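Local coordinates for protein 4-hydroxy-tetrahydrodipicolinate synthase (Thermotoga maritima, PDB 1O5K) that probably catalyses the condensation of pyruvate with aspartate semialdehyde through a Schiff base, a committed step of lysine biosynthesis by the diaminopimelate route, at residues 147-152 against 260-265. Residues are numbered along the deposited sequence; the frame is centred on the assembly and turned at random.
Sequences PGRTGV and VETNPI
A single guanidinium group carries this contact: R149 reaches from the short helix 147-150 to the backbone carbonyl of N263. NH1 of R149 donates to O of N263 over 2.9 Å, with an N-H...O angle of 155°. The acceptor lies at the guanidinium edge, close to its plane, while the donor is tilted 25° from the carbonyl plane. Chi2 and chi3, both anti, keep the chain straight from CG to NE, which explains how the bond forms although the CA atoms of R149 and T262 are 10.3 Å apart. Between the two segments, where 103 Å² is buried, summed over both sides, the closest packing is at this end: CB of N263 stands 3.8 Å from NH1 of R149, and CG2 of T262 meets the same NH1 obliquely at 3.8 Å. The N263 amide is turned 81° from the guanidinium, and OD1 of N263 accepts a hydrogen bond from OG1 of T56, a predicted pyruvate-binding residue.

The arrangement belongs to the C-terminal side of the TIM barrel, where the short helix 147-150, just after strand 141-144, faces the segment preceding helix 265-273, whose P264 follows a cis peptide. R149 also packs on T55, a predicted proton-relay residue, and NH2 is bonded to O of Y118 of the second subunit, consistent with a role in shaping the active site at an interface between subunits. The looser side is hydrated: one water accepts from NH2 of R149 at 3.0 Å and donates to O of N263 at 2.8 Å, bridging a gap of 4.0 Å between NH2 and O of N263. A leucine in place of R149 would probably leave the N263 carbonyl without its direct donor and the neighbouring subunit's Y118 carbonyl without this partner.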
loop_
_atom_site.group_PDB
_atom_site.type_symbol
_atom_site.label_atom_id
_atom_site.label_comp_id
_atom_site.label_asym_id
_atom_site.label_seq_id
_atom_site.Cartn_x
_atom_site.Cartn_y
_atom_site.Cartn_z
ATOM N N PRO A 147 -0.373 0.228 14.068
ATOM C CA PRO A 147 -1.225 -0.487 13.079
ATOM C C PRO A 147 -0.530 -1.586 12.308
ATOM O O PRO A 147 -1.134 -2.584 11.960
ATOM C CB PRO A 147 -1.688 0.622 12.141
ATOM C CG PRO A 147 -0.955 1.835 12.495
ATOM C CD PRO A 147 -0.431 1.692 13.883
ATOM N N GLY A 148 0.763 -1.432 12.073
ATOM C CA GLY A 148 1.515 -2.468 11.365
ATOM C C GLY A 148 1.584 -3.808 12.095
ATOM O O GLY A 148 1.704 -4.882 11.451
ATOM N N ARG A 149 1.453 -3.769 13.413
ATOM C CA ARG A 149 1.380 -4.979 14.238
ATOM C C ARG A 149 -0.055 -5.433 14.581
ATOM O O ARG A 149 -0.273 -6.625 14.716
ATOM C CB ARG A 149 2.132 -4.830 15.535
ATOM C CG ARG A 149 3.620 -4.686 15.397
ATOM C CD ARG A 149 4.317 -4.597 16.746
ATOM N NE ARG A 149 5.790 -4.478 16.677
ATOM C CZ ARG A 149 6.632 -5.496 16.843
ATOM N NH1 ARG A 149 7.966 -5.327 16.806
ATOM N NH2 ARG A 149 6.141 -6.683 17.031
ATOM N N THR A 150 -0.981 -4.488 14.774
ATOM C CA THR A 150 -2.303 -4.798 15.314
ATOM C C THR A 150 -3.382 -5.007 14.287
ATOM O O THR A 150 -4.387 -5.707 14.569
ATOM C CB THR A 150 -2.786 -3.632 16.202
ATOM O OG1 THR A 150 -2.860 -2.444 15.374
ATOM C CG2 THR A 150 -1.796 -3.389 17.328
ATOM N N GLY A 151 -3.217 -4.391 13.110
ATOM C CA GLY A 151 -4.259 -4.378 12.099
ATOM C C GLY A 151 -5.313 -3.284 12.275
ATOM O O GLY A 151 -6.320 -3.268 11.551
ATOM N N VAL A 152 -5.084 -2.368 13.199
ATOM C CA VAL A 152 -6.052 -1.290 13.421
ATOM C C VAL A 152 -5.265 -0.033 13.726
ATOM O O VAL A 152 -4.215 -0.095 14.408
ATOM C CB VAL A 152 -7.020 -1.613 14.579
ATOM C CG1 VAL A 152 -6.306 -1.591 15.940
ATOM C CG2 VAL A 152 -8.157 -0.610 14.551
ATOM N N VAL A 260 15.898 -4.411 10.958
ATOM C CA VAL A 260 16.054 -5.219 9.742
ATOM C C VAL A 260 15.365 -6.582 9.886
ATOM O O VAL A 260 15.077 -7.224 8.891
ATOM C CB VAL A 260 17.519 -5.353 9.295
ATOM C CG1 VAL A 260 18.069 -3.997 8.899
ATOM C CG2 VAL A 260 18.404 -5.953 10.395
ATOM N N GLU A 261 15.183 -7.043 11.122
ATOM C CA GLU A 261 14.295 -8.148 11.430
ATOM C C GLU A 261 13.389 -7.626 12.499
ATOM O O GLU A 261 13.696 -6.623 13.126
ATOM C CB GLU A 261 15.070 -9.340 11.973
ATOM C CG GLU A 261 16.014 -9.899 10.930
ATOM C CD GLU A 261 16.630 -11.211 11.368
ATOM O OE1 GLU A 261 15.892 -12.195 11.517
ATOM O OE2 GLU A 261 17.844 -11.240 11.582
ATOM N N THR A 262 12.274 -8.308 12.719
ATOM C CA THR A 262 11.302 -7.840 13.701
ATOM C C THR A 262 11.926 -7.577 15.071
ATOM O O THR A 262 12.581 -8.444 15.644
ATOM C CB THR A 262 10.237 -8.902 13.860
ATOM O OG1 THR A 262 9.579 -9.090 12.603
ATOM C CG2 THR A 262 9.177 -8.430 14.881
ATOM N N ASN A 263 11.634 -6.401 15.638
ATOM C CA ASN A 263 12.069 -6.046 16.981
ATOM C C ASN A 263 11.300 -6.957 17.947
ATOM O O ASN A 263 10.082 -7.112 17.770
ATOM C CB ASN A 263 11.657 -4.580 17.224
ATOM C CG ASN A 263 11.775 -4.158 18.635
ATOM O OD1 ASN A 263 10.777 -3.741 19.243
ATOM N ND2 ASN A 263 12.982 -4.157 19.163
ATOM N N PRO A 264 11.917 -7.502 18.998
ATOM C CA PRO A 264 13.306 -7.238 19.433
ATOM C C PRO A 264 14.416 -8.209 18.999
ATOM O O PRO A 264 15.408 -8.354 19.736
ATOM C CB PRO A 264 13.172 -7.295 20.930
ATOM C CG PRO A 264 12.144 -8.377 21.161
ATOM C CD PRO A 264 11.174 -8.288 19.998
ATOM N N ILE A 265 14.281 -8.864 17.850
ATOM C CA ILE A 265 15.324 -9.741 17.403
ATOM C C ILE A 265 16.664 -9.005 17.255
ATOM O O ILE A 265 17.676 -9.455 17.858
ATOM C CB ILE A 265 14.921 -10.530 16.151
ATOM C CG1 ILE A 265 13.858 -11.553 16.521
ATOM C CG2 ILE A 265 16.082 -11.220 15.556
ATOM C CD1 ILE A 265 13.175 -12.132 15.321
HETATM O O HOH W 1 7.926 -8.811 18.087
#